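Side-chain contacts in ORF 37 (Human herpesvirus 8 type M, PDB 3FHD), which cuts DNA as both an endonuclease and an exonuclease, accepting double and single strands, and helps process branched viral DNA into unit-length genomes for packaging: residues D40-D43 with D49-A52; A83-Y88 with F229-Q234; F91-V96 with C142-A147; S149-S152 with V156-A159; S168-A173 with V399-S404. One frame throughout, in Å; residues are numbered along the deposited sequence.

Contact 1: residues D40-D43 with D49-A52; sequences DTLD and DQQA
Leu42 and Gln50 carry this contact by themselves, one from helix 38-42, the other from the first half of helix 47-55. Their CA atoms are 5.7 Å apart, a short distance that the tight turn between the two helices makes possible.

The apolar part comes first. One methyl of Leu42, CD2, rests against the root of the glutamine: Leu42 CD2 lies 3.9 Å from Gln50 CB and just as near its CA. The methylene Gln50 CG sits beside the same methyl, with Leu42 CD2 to Gln50 CG at 4.0 Å. Farther out, the amide carbon passes the base of the leucine, Gln50 CD being 4.1 Å from Leu42 CB. The two side chains cross at a slant, and the glutamine offers its CB and CG as an apolar surface.

The polar part is weaker than it looks. Gln50 NE2 comes within 3.3 Å of Leu42 O, but the angle is poor and no hydrogen bond forms there. The amide's real partner is Leu45 O, in the turn, to which NE2 does donate. With Gln50 CG turned anti to its carbonyl carbon (chi1 -65°) and the chain extended beyond it, the amide is carried back over the turn, where that carbonyl waits.

As for the surroundings, Asp49 N is bonded to Thr46 OG1 at the start of the second helix. Leu42 and Thr41 also lean on Val53, one turn further along, and helix 38-42 packs on helix 47-55 as a pair of short helices joined by a tight turn near the N-terminal end of the model.

Contact 2: residues A83-Y88 with F229-Q234; sequences ALRMAY and FMQSPQ
Arg85 of helix 83-100 reaches out to Gln231, on the short strand 230-231, and grips its amide oxygen with two nitrogens. The hold is side-on. Arg85 NE donates to Gln231 OE1 at 2.9 Å, and Arg85 NH2 reaches the same Gln231 OE1 at 3.1 Å.

This is the tight part. The oxygen lies at the guanidinium edge, in its plane, while the amide plane stands 73° away from that of the guanidinium. As a result the two donors meet the oxygen differently: NE approaches in the carbonyl plane, whereas NH2 comes from 37° above it. The bend in the arginine at chi2 (64°) turns the guanidinium back along its own helix, where Tyr88 CD2 sits 3.9 Å over its centre.

Around this pair the two segments meet loosely. Met86 CE comes no nearer than 4.5 Å, to Pro233 CA, and the side chains of Phe229 and Pro233 stand farther still from residues 83-88. There is no solvent side in the usual sense, since Arg85 and Gln231 are both buried.

Other groups complete the network: Arg85 NH2 also bonds Leu160 O and NH1 bonds Asp162 O, while Gln231 NE2 donates to Asn89 OD1. A buried guanidinium is thus met by one side-chain amide and two backbone carbonyls, which would be expected to spread its charge over several dipoles.

Contact 3: residues F91-V96 with C142-A147; sequences FLFSKV and CLVERA
Phe93 points its ring from helix 83-100 at Val144 and Ala147 of helix 134-147, a plain helix-on-helix packing in the alpha-helical part of this PD-(D/E)XK nuclease. The backbones keep their distance, with the CA atoms of Phe93 and Val144 8.7 Å apart, and the aromatic ring bridges the gap.

The ring arrives at a slant to both partners. Its CE2 corner takes the valine, Phe93 CE2 lying 3.6 Å from Val144 CG2, and the tip of the ring touches the other branch, with Phe93 CZ 3.9 Å from Val144 CG1. CG1 stands anti to the valine N (chi1 170°) and CG2 anti to the carbonyl carbon, which turns both methyls to the CE2-CZ part of the ring, on one side of its plane. Val105 of helix 104-113 packs on Phe93 and Val144 alike and joins a third helix to the cluster.

Glu145 and Arg146 turn elsewhere and pair with each other, Arg146 NH1 to Glu145 OE2 at 2.7 Å; the same nitrogen also donates to Asp226 O. At the other meta corner of the phenyl ring, and on the same side of its plane as the valine, Ala147 CB lies 3.8 Å from Phe93 CE1.

Contact 4: residues S149-S152 with V156-A159; sequences SSQS and VWDA
A loop laid across a tryptophan face marks the approach to the magnesium site: residues 149-152, in the connection after helix 134-147, pass over Trp157 at the start of helix 157-161. The backbone of Gln151 does most of the covering. Gln151 CA sits 3.4 Å from the centroid of the six-membered ring of Trp157, only 8° off its normal, a CH-pi contact almost straight over the face. Gln151 C comes equally close to the ring junction, 3.4 Å from Trp157 CD2.

Ser152 continues over the smaller ring, where its CA makes a second and less central CH-pi contact, 4.0 Å from the centroid. Main chain, rather than side-chain ends, is therefore what lies on the indole.

The glutamine side chain then runs along the benzo side, with Gln151 CB 3.7 Å from Trp157 CZ2 and Gln151 CG 3.8 Å from Trp157 CH2. It points the same way as the indole, and its amide plane is tilted just 7° from the ring plane. The tryptophan has CG anti to its backbone N (chi1 -164°), which swings the indole back toward the loop that precedes it.

Gln151 NE2 donates to Tyr227 O, which would hold the amide's rotation, and the side chains of Gln151 and the magnesium ligand Asp243 come within about 5 Å (nearest atoms). The Trp157 side chain is about 5 Å from the bound sulfate (nearest atoms). The arrangement belongs to the border of the active site of a PD-(D/E)XK nuclease, where the connection between two helices comes up to the metal-binding residues.

Contact 5: residues S168-A173 with V399-S404; sequences SKFHWA and VLLQSS. With SO4 (sulfate ion), chain B.
Beside the sulfate-binding pocket near the active site, the short helix 170-175 packs on the long helix 394-412, and Phe170 fills the interface. Leu401 comes over one face of its ring: Leu401 CB lies 4.3 Å from the Phe170 ring centroid and 23° off the normal, a CH-pi contact displaced toward the rim at CG. One methyl follows the same flank, Leu401 CD2 being 4.0 Å from Phe170 CD1.

Leu400 meets the other meta corner at a slant, from the same side of the ring plane as Leu401, with Leu400 CD2 4.0 Å from Phe170 CE2. The phenylalanine has CG trans to its own N (chi1 -171°), which sends the ring out from its helix to lie against both leucines with the same side. Phe238 and Ala478 pack on it as well, bringing in strand 238-240 and helix 468-489.

Just before the helix, Ser168 binds the sulfate twice through one oxygen. Ser168 OG stands 2.9 Å from SO4 O1, and Ser168 N donates to the same SO4 O1 at 3.2 Å. Arg161, Ser167 and Ser241 also hold the anion.

On the long helix, Gln402 NE2 turns the other way and donates to OE1 of Glu266, a magnesium ligand, so a second-shell residue lies next to the packed leucine. The sulfate, probably from the crystallisation liquor, may mark a place for a DNA phosphate beside the metal centre of this PD-(D/E)XK nuclease.

Contacts 2, 3 and 5 are buried, whereas contacts 1 and 4 are partly buried; measured between centres, contact 1 is farthest from the middle of the chain, at about 28 Å, and contact 5 nearest it, at about 8 Å. Helix 83-100 serves both contact 2 and contact 3, which touch where Gln231 packs on Val144; contact 4 joins them through Val156 against Val96 and Trp157 against Phe229. Chemistry separates them: contact 1 is held by a leucine against a glutamine's aliphatic part, contact 2 by buried hydrogen bonds, contacts 3 and 5 by aromatic-aliphatic packing, contact 4 by backbone on indole. Only contacts 4 and 5 come close to the magnesium ligands, and both border the same sulfate.

Contact 1: residues D40-D43 with D49-A52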
# COMPACT_ATOMS: atom_id res chain seq x y z
N ASP A 40 -9.30 18.38 24.15
CA ASP A 40 -8.84 19.34 25.15
C ASP A 40 -7.31 19.47 25.21
O ASP A 40 -6.77 20.56 25.46
CB ASP A 40 -9.40 19.02 26.54
CG ASP A 40 -10.92 19.16 26.60
OD1 ASP A 40 -11.52 19.87 25.75
OD2 ASP A 40 -11.51 18.54 27.51
N THR A 41 -6.63 18.34 25.03
CA THR A 41 -5.17 18.24 24.93
C THR A 41 -4.67 19.10 23.75
O THR A 41 -3.74 19.89 23.90
CB THR A 41 -4.76 16.74 24.72
OG1 THR A 41 -5.22 15.96 25.84
CG2 THR A 41 -3.24 16.54 24.55
N LEU A 42 -5.31 18.95 22.59
CA LEU A 42 -4.93 19.68 21.39
C LEU A 42 -5.30 21.16 21.38
O LEU A 42 -4.73 21.93 20.61
CB LEU A 42 -5.55 19.01 20.17
CG LEU A 42 -5.09 17.57 19.91
CD1 LEU A 42 -5.87 17.02 18.75
CD2 LEU A 42 -3.58 17.53 19.62
N ASP A 43 -6.25 21.54 22.24
CA ASP A 43 -6.77 22.90 22.33
C ASP A 43 -5.71 23.81 22.97
O ASP A 43 -5.26 23.56 24.09
CB ASP A 43 -8.08 22.89 23.16
CG ASP A 43 -8.81 24.23 23.17
OD1 ASP A 43 -8.43 25.17 22.43
OD2 ASP A 43 -9.79 24.36 23.96
N ASP A 49 2.52 21.76 16.86
CA ASP A 49 2.54 21.04 18.14
C ASP A 49 1.48 19.92 18.24
O ASP A 49 1.70 18.88 18.89
CB ASP A 49 2.42 22.03 19.30
CG ASP A 49 3.68 22.87 19.48
OD1 ASP A 49 4.75 22.46 18.97
OD2 ASP A 49 3.61 23.94 20.14
N GLN A 50 0.35 20.14 17.58
CA GLN A 50 -0.73 19.15 17.54
C GLN A 50 -0.28 17.90 16.79
O GLN A 50 -0.63 16.77 17.18
CB GLN A 50 -1.97 19.76 16.89
CG GLN A 50 -2.58 20.90 17.68
CD GLN A 50 -3.96 21.28 17.18
OE1 GLN A 50 -4.68 20.45 16.61
NE2 GLN A 50 -4.33 22.52 17.39
N GLN A 51 0.51 18.11 15.72
CA GLN A 51 1.09 17.03 14.92
C GLN A 51 2.01 16.18 15.79
O GLN A 51 1.94 14.95 15.73
CB GLN A 51 1.87 17.62 13.73
CG GLN A 51 1.98 16.69 12.53
CD GLN A 51 2.50 17.44 11.30
OE1 GLN A 51 3.71 17.67 11.15
NE2 GLN A 51 1.56 17.85 10.42
N ALA A 52 2.83 16.84 16.60
CA ALA A 52 3.68 16.17 17.62
C ALA A 52 2.88 15.35 18.67
O ALA A 52 3.28 14.22 19.04
CB ALA A 52 4.56 17.19 18.29

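Contact 2: residues A83-Y88 with F229-Q234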
# COMPACT_ATOMS: atom_id res chain seq x y z
N ALA A 83 -2.37 -10.16 19.95
CA ALA A 83 -3.16 -9.68 21.09
C ALA A 83 -2.73 -8.30 21.59
O ALA A 83 -3.57 -7.46 21.90
CB ALA A 83 -3.17 -10.73 22.27
N LEU A 84 -1.43 -8.06 21.67
CA LEU A 84 -0.96 -6.76 22.19
C LEU A 84 -1.26 -5.60 21.18
O LEU A 84 -1.55 -4.47 21.57
CB LEU A 84 0.52 -6.86 22.56
CG LEU A 84 1.21 -5.65 23.19
CD1 LEU A 84 0.41 -5.11 24.39
CD2 LEU A 84 2.66 -6.00 23.57
N ARG A 85 -1.21 -5.92 19.89
CA ARG A 85 -1.60 -4.97 18.83
C ARG A 85 -3.11 -4.61 18.92
O ARG A 85 -3.47 -3.44 18.75
CB ARG A 85 -1.27 -5.57 17.44
CG ARG A 85 -1.50 -4.61 16.27
CD ARG A 85 -0.58 -3.41 16.32
NE ARG A 85 -1.02 -2.38 15.36
CZ ARG A 85 -0.31 -1.32 15.00
NH1 ARG A 85 0.93 -1.17 15.44
NH2 ARG A 85 -0.82 -0.44 14.14
N MET A 86 -3.95 -5.62 19.20
CA MET A 86 -5.40 -5.42 19.44
C MET A 86 -5.62 -4.51 20.65
O MET A 86 -6.40 -3.56 20.57
CB MET A 86 -6.14 -6.76 19.63
CG MET A 86 -6.36 -7.55 18.34
SD MET A 86 -7.23 -6.67 17.02
CE MET A 86 -6.17 -7.12 15.72
N ALA A 87 -4.88 -4.77 21.74
CA ALA A 87 -4.92 -3.92 22.96
C ALA A 87 -4.57 -2.45 22.63
O ALA A 87 -5.28 -1.52 23.05
CB ALA A 87 -3.93 -4.46 24.01
N TYR A 88 -3.47 -2.26 21.91
CA TYR A 88 -3.08 -0.93 21.41
C TYR A 88 -4.19 -0.27 20.58
O TYR A 88 -4.50 0.92 20.81
CB TYR A 88 -1.80 -1.01 20.54
CG TYR A 88 -1.55 0.26 19.73
CD1 TYR A 88 -1.20 1.45 20.37
CD2 TYR A 88 -1.70 0.27 18.34
CE1 TYR A 88 -0.99 2.65 19.63
CE2 TYR A 88 -1.52 1.45 17.59
CZ TYR A 88 -1.14 2.63 18.25
OH TYR A 88 -0.95 3.78 17.52
N PHE A 229 -6.02 1.96 6.18
CA PHE A 229 -4.92 1.10 6.49
C PHE A 229 -5.44 -0.26 7.03
O PHE A 229 -6.17 -0.29 8.00
CB PHE A 229 -4.04 1.74 7.56
CG PHE A 229 -2.71 1.04 7.71
CD1 PHE A 229 -1.84 0.94 6.61
CD2 PHE A 229 -2.35 0.48 8.91
CE1 PHE A 229 -0.57 0.28 6.75
CE2 PHE A 229 -1.13 -0.16 9.06
CZ PHE A 229 -0.25 -0.27 7.99
N MET A 230 -5.07 -1.34 6.35
CA MET A 230 -5.53 -2.67 6.68
C MET A 230 -4.43 -3.42 7.41
O MET A 230 -3.51 -3.93 6.76
CB MET A 230 -5.86 -3.42 5.40
CG MET A 230 -7.13 -2.85 4.77
SD MET A 230 -7.57 -3.35 3.10
CE MET A 230 -6.01 -3.63 2.34
N GLN A 231 -4.55 -3.52 8.74
CA GLN A 231 -3.62 -4.29 9.55
C GLN A 231 -3.93 -5.80 9.32
O GLN A 231 -5.10 -6.16 9.03
CB GLN A 231 -3.83 -3.95 11.03
CG GLN A 231 -3.66 -2.45 11.35
CD GLN A 231 -4.19 -2.09 12.74
OE1 GLN A 231 -3.43 -2.02 13.72
NE2 GLN A 231 -5.51 -1.84 12.84
N SER A 232 -2.93 -6.67 9.42
CA SER A 232 -3.17 -8.12 9.48
C SER A 232 -3.87 -8.55 10.78
O SER A 232 -3.30 -8.42 11.86
CB SER A 232 -1.86 -8.93 9.32
OG SER A 232 -2.08 -10.29 9.74
N PRO A 233 -5.10 -9.10 10.69
CA PRO A 233 -5.75 -9.56 11.94
C PRO A 233 -5.12 -10.82 12.52
O PRO A 233 -5.34 -11.14 13.69
CB PRO A 233 -7.20 -9.81 11.52
CG PRO A 233 -7.11 -10.11 10.01
CD PRO A 233 -5.97 -9.26 9.52
N GLN A 234 -4.35 -11.56 11.72
CA GLN A 234 -3.81 -12.82 12.18
C GLN A 234 -2.49 -12.66 12.93
O GLN A 234 -2.21 -13.42 13.83
CB GLN A 234 -3.66 -13.81 11.03
CG GLN A 234 -5.00 -14.27 10.41
CD GLN A 234 -5.86 -15.04 11.41
OE1 GLN A 234 -6.23 -14.53 12.48
NE2 GLN A 234 -6.19 -16.27 11.07

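Contact 3: residues F91-V96 with C142-A147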
# COMPACT_ATOMS: atom_id res chain seq x y z
N PHE A 91 -6.83 1.24 22.94
CA PHE A 91 -6.38 2.50 23.58
C PHE A 91 -6.27 3.65 22.59
O PHE A 91 -6.63 4.81 22.93
CB PHE A 91 -5.04 2.29 24.30
CG PHE A 91 -5.17 1.47 25.58
CD1 PHE A 91 -5.73 2.03 26.72
CD2 PHE A 91 -4.77 0.15 25.62
CE1 PHE A 91 -5.89 1.28 27.91
CE2 PHE A 91 -4.90 -0.62 26.78
CZ PHE A 91 -5.47 -0.04 27.94
N LEU A 92 -5.72 3.36 21.41
CA LEU A 92 -5.60 4.36 20.35
C LEU A 92 -6.98 4.95 20.00
O LEU A 92 -7.18 6.15 20.03
CB LEU A 92 -4.98 3.73 19.09
CG LEU A 92 -4.92 4.71 17.90
CD1 LEU A 92 -4.22 6.06 18.28
CD2 LEU A 92 -4.26 4.05 16.74
N PHE A 93 -7.90 4.09 19.59
CA PHE A 93 -9.22 4.54 19.20
C PHE A 93 -10.10 5.06 20.35
O PHE A 93 -10.93 5.94 20.12
CB PHE A 93 -9.93 3.53 18.31
CG PHE A 93 -9.44 3.57 16.87
CD1 PHE A 93 -10.11 4.36 15.93
CD2 PHE A 93 -8.27 2.90 16.50
CE1 PHE A 93 -9.67 4.43 14.60
CE2 PHE A 93 -7.79 2.96 15.17
CZ PHE A 93 -8.49 3.75 14.21
N SER A 94 -9.90 4.59 21.57
CA SER A 94 -10.57 5.24 22.70
C SER A 94 -10.13 6.71 22.78
O SER A 94 -10.95 7.60 23.06
CB SER A 94 -10.31 4.52 24.03
OG SER A 94 -11.12 5.10 25.04
N LYS A 95 -8.85 6.97 22.50
CA LYS A 95 -8.30 8.34 22.62
C LYS A 95 -8.68 9.23 21.42
O LYS A 95 -9.05 10.41 21.60
CB LYS A 95 -6.77 8.28 22.84
CG LYS A 95 -6.03 9.64 22.94
CD LYS A 95 -6.54 10.50 24.10
CE LYS A 95 -6.32 9.80 25.44
NZ LYS A 95 -6.58 10.71 26.59
N VAL A 96 -8.63 8.68 20.20
CA VAL A 96 -8.75 9.49 18.97
C VAL A 96 -10.07 9.41 18.21
O VAL A 96 -10.31 10.25 17.31
CB VAL A 96 -7.61 9.20 17.92
CG1 VAL A 96 -6.25 9.26 18.56
CG2 VAL A 96 -7.84 7.87 17.19
N CYS A 142 -11.14 -4.22 9.92
CA CYS A 142 -12.04 -3.64 8.92
C CYS A 142 -12.59 -2.28 9.37
O CYS A 142 -12.74 -1.37 8.55
CB CYS A 142 -13.21 -4.58 8.63
SG CYS A 142 -12.72 -6.00 7.62
N LEU A 143 -12.90 -2.16 10.66
CA LEU A 143 -13.42 -0.88 11.18
C LEU A 143 -12.34 0.20 11.18
O LEU A 143 -12.62 1.36 10.84
CB LEU A 143 -13.99 -1.08 12.59
CG LEU A 143 -15.37 -1.75 12.74
CD1 LEU A 143 -15.60 -1.85 14.24
CD2 LEU A 143 -16.56 -1.03 12.04
N VAL A 144 -11.11 -0.20 11.51
CA VAL A 144 -9.93 0.68 11.45
C VAL A 144 -9.63 1.18 10.01
O VAL A 144 -9.33 2.38 9.80
CB VAL A 144 -8.69 0.03 12.12
CG1 VAL A 144 -7.42 0.84 11.83
CG2 VAL A 144 -8.95 -0.11 13.67
N GLU A 145 -9.69 0.26 9.05
CA GLU A 145 -9.60 0.61 7.64
C GLU A 145 -10.60 1.68 7.24
O GLU A 145 -10.21 2.68 6.62
CB GLU A 145 -9.75 -0.66 6.72
CG GLU A 145 -9.54 -0.35 5.22
CD GLU A 145 -10.80 0.18 4.49
OE1 GLU A 145 -11.94 -0.21 4.84
OE2 GLU A 145 -10.66 1.00 3.55
N ARG A 146 -11.88 1.47 7.57
CA ARG A 146 -12.94 2.44 7.26
C ARG A 146 -12.68 3.80 7.94
O ARG A 146 -12.86 4.84 7.31
CB ARG A 146 -14.32 1.87 7.60
CG ARG A 146 -14.83 0.79 6.59
CD ARG A 146 -15.20 1.38 5.21
NE ARG A 146 -14.02 1.51 4.35
CZ ARG A 146 -13.95 2.20 3.21
NH1 ARG A 146 -12.80 2.24 2.55
NH2 ARG A 146 -14.99 2.84 2.71
N ALA A 147 -12.21 3.78 9.18
CA ALA A 147 -11.90 4.99 9.94
C ALA A 147 -10.72 5.81 9.38
O ALA A 147 -10.51 6.97 9.77
CB ALA A 147 -11.61 4.62 11.38

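Contact 4: residues S149-S152 with V156-A159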
# COMPACT_ATOMS: atom_id res chain seq x y z
N SER A 149 -9.78 5.79 5.79
CA SER A 149 -9.83 5.84 4.31
C SER A 149 -9.28 7.10 3.58
O SER A 149 -9.04 7.05 2.38
CB SER A 149 -11.24 5.46 3.80
OG SER A 149 -12.20 6.32 4.35
N SER A 150 -9.05 8.19 4.28
CA SER A 150 -8.44 9.36 3.65
C SER A 150 -6.90 9.35 3.75
O SER A 150 -6.24 10.34 3.40
CB SER A 150 -9.03 10.65 4.22
OG SER A 150 -8.70 10.74 5.59
N GLN A 151 -6.36 8.24 4.24
CA GLN A 151 -4.93 7.97 4.24
C GLN A 151 -4.15 9.16 4.86
O GLN A 151 -4.45 9.54 5.99
CB GLN A 151 -4.42 7.55 2.85
CG GLN A 151 -5.11 6.29 2.24
CD GLN A 151 -4.26 5.60 1.14
OE1 GLN A 151 -3.16 6.07 0.82
NE2 GLN A 151 -4.77 4.49 0.58
N SER A 152 -3.19 9.75 4.14
CA SER A 152 -2.30 10.73 4.77
C SER A 152 -2.99 12.04 5.19
O SER A 152 -2.38 12.84 5.89
CB SER A 152 -1.04 10.99 3.95
OG SER A 152 -1.33 11.75 2.78
N VAL A 156 -4.31 10.60 12.31
CA VAL A 156 -3.72 9.45 13.02
C VAL A 156 -2.92 8.51 12.11
O VAL A 156 -2.35 7.57 12.62
CB VAL A 156 -4.76 8.63 13.87
CG1 VAL A 156 -5.66 9.58 14.70
CG2 VAL A 156 -5.58 7.64 13.01
N TRP A 157 -2.88 8.79 10.80
CA TRP A 157 -2.17 7.96 9.78
C TRP A 157 -0.76 7.52 10.22
O TRP A 157 -0.48 6.32 10.26
CB TRP A 157 -2.08 8.71 8.43
CG TRP A 157 -1.73 7.85 7.26
CD1 TRP A 157 -0.62 7.94 6.47
CD2 TRP A 157 -2.52 6.77 6.71
NE1 TRP A 157 -0.66 6.97 5.49
CE2 TRP A 157 -1.81 6.25 5.61
CE3 TRP A 157 -3.76 6.20 7.06
CZ2 TRP A 157 -2.31 5.17 4.83
CZ3 TRP A 157 -4.26 5.11 6.28
CH2 TRP A 157 -3.51 4.61 5.19
N ASP A 158 0.10 8.50 10.52
CA ASP A 158 1.51 8.24 10.84
C ASP A 158 1.61 7.43 12.13
O ASP A 158 2.35 6.46 12.17
CB ASP A 158 2.33 9.53 10.95
CG ASP A 158 2.55 10.21 9.59
OD1 ASP A 158 2.50 9.52 8.55
OD2 ASP A 158 2.80 11.44 9.58
N ALA A 159 0.86 7.82 13.16
CA ALA A 159 0.88 7.12 14.44
C ALA A 159 0.46 5.65 14.36
O ALA A 159 1.12 4.77 14.95
CB ALA A 159 -0.01 7.88 15.47

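Contact 5: residues S168-A173 with V399-S404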
# COMPACT_ATOMS: atom_id res chain seq x y z
N SER A 168 5.10 -0.48 1.58
CA SER A 168 6.20 0.41 1.16
C SER A 168 7.54 0.09 1.86
O SER A 168 8.58 0.56 1.41
CB SER A 168 5.81 1.88 1.48
OG SER A 168 5.66 2.03 2.88
N LYS A 169 7.50 -0.67 2.96
CA LYS A 169 8.71 -1.08 3.71
C LYS A 169 9.00 -2.57 3.54
O LYS A 169 9.99 -3.07 4.07
CB LYS A 169 8.52 -0.82 5.20
CG LYS A 169 8.54 0.68 5.58
CD LYS A 169 8.36 0.83 7.06
CE LYS A 169 7.85 2.20 7.38
NZ LYS A 169 8.22 2.53 8.79
N PHE A 170 8.18 -3.29 2.80
CA PHE A 170 8.35 -4.77 2.76
C PHE A 170 9.69 -5.25 2.12
O PHE A 170 10.36 -6.15 2.65
CB PHE A 170 7.11 -5.46 2.17
CG PHE A 170 7.16 -6.96 2.30
CD1 PHE A 170 7.00 -7.56 3.54
CD2 PHE A 170 7.38 -7.76 1.19
CE1 PHE A 170 7.07 -8.97 3.69
CE2 PHE A 170 7.45 -9.18 1.30
CZ PHE A 170 7.30 -9.78 2.56
N HIS A 171 10.07 -4.67 0.99
CA HIS A 171 11.36 -4.97 0.39
C HIS A 171 12.53 -4.71 1.38
O HIS A 171 13.40 -5.58 1.54
CB HIS A 171 11.56 -4.20 -0.92
CG HIS A 171 12.90 -4.46 -1.57
ND1 HIS A 171 13.94 -3.56 -1.51
CD2 HIS A 171 13.36 -5.52 -2.26
CE1 HIS A 171 14.99 -4.07 -2.13
NE2 HIS A 171 14.66 -5.26 -2.60
N TRP A 172 12.51 -3.56 2.05
CA TRP A 172 13.53 -3.17 3.05
C TRP A 172 13.60 -4.24 4.17
O TRP A 172 14.70 -4.69 4.56
CB TRP A 172 13.27 -1.74 3.57
CG TRP A 172 13.99 -1.43 4.83
CD1 TRP A 172 15.28 -0.97 4.95
CD2 TRP A 172 13.48 -1.59 6.15
NE1 TRP A 172 15.62 -0.86 6.29
CE2 TRP A 172 14.52 -1.22 7.04
CE3 TRP A 172 12.24 -2.04 6.67
CZ2 TRP A 172 14.34 -1.25 8.42
CZ3 TRP A 172 12.07 -2.05 8.05
CH2 TRP A 172 13.14 -1.69 8.90
N ALA A 173 12.42 -4.67 4.66
CA ALA A 173 12.34 -5.62 5.80
C ALA A 173 12.89 -7.01 5.42
O ALA A 173 13.36 -7.77 6.27
CB ALA A 173 10.89 -5.73 6.36
N VAL A 399 3.60 -5.11 -3.86
CA VAL A 399 2.35 -5.72 -4.30
C VAL A 399 2.22 -7.13 -3.69
O VAL A 399 1.11 -7.60 -3.44
CB VAL A 399 2.24 -5.74 -5.86
CG1 VAL A 399 0.88 -6.31 -6.29
CG2 VAL A 399 2.40 -4.32 -6.42
N LEU A 400 3.36 -7.80 -3.49
CA LEU A 400 3.40 -9.12 -2.86
C LEU A 400 2.73 -9.02 -1.49
O LEU A 400 1.85 -9.83 -1.17
CB LEU A 400 4.85 -9.63 -2.71
CG LEU A 400 4.98 -11.11 -2.31
CD1 LEU A 400 6.27 -11.75 -2.86
CD2 LEU A 400 4.84 -11.33 -0.83
N LEU A 401 3.17 -8.07 -0.66
CA LEU A 401 2.50 -7.90 0.65
C LEU A 401 1.01 -7.50 0.57
O LEU A 401 0.20 -7.99 1.36
CB LEU A 401 3.26 -6.95 1.58
CG LEU A 401 2.75 -6.91 3.04
CD1 LEU A 401 2.92 -8.30 3.76
CD2 LEU A 401 3.46 -5.78 3.86
N GLN A 402 0.65 -6.61 -0.36
CA GLN A 402 -0.74 -6.26 -0.56
C GLN A 402 -1.54 -7.50 -0.95
O GLN A 402 -2.68 -7.66 -0.47
CB GLN A 402 -0.94 -5.16 -1.62
CG GLN A 402 -0.22 -3.88 -1.32
CD GLN A 402 -0.33 -2.84 -2.44
OE1 GLN A 402 -1.04 -3.03 -3.42
NE2 GLN A 402 0.38 -1.75 -2.27
N SER A 403 -1.00 -8.38 -1.79
CA SER A 403 -1.71 -9.61 -2.10
C SER A 403 -1.96 -10.49 -0.86
O SER A 403 -3.04 -11.07 -0.71
CB SER A 403 -1.03 -10.46 -3.23
OG SER A 403 0.17 -11.10 -2.78
N SER A 404 -0.97 -10.60 0.02
CA SER A 404 -1.07 -11.43 1.23
C SER A 404 -2.16 -10.90 2.18
O SER A 404 -2.96 -11.70 2.73
CB SER A 404 0.28 -11.44 1.95
OG SER A 404 1.22 -12.14 1.14
S SO4 B . 1.57 1.15 2.28
O1 SO4 B . 2.84 1.21 2.99
O2 SO4 B . 1.78 1.52 0.88
O3 SO4 B . 1.13 -0.23 2.38
O4 SO4 B . 0.59 1.95 2.97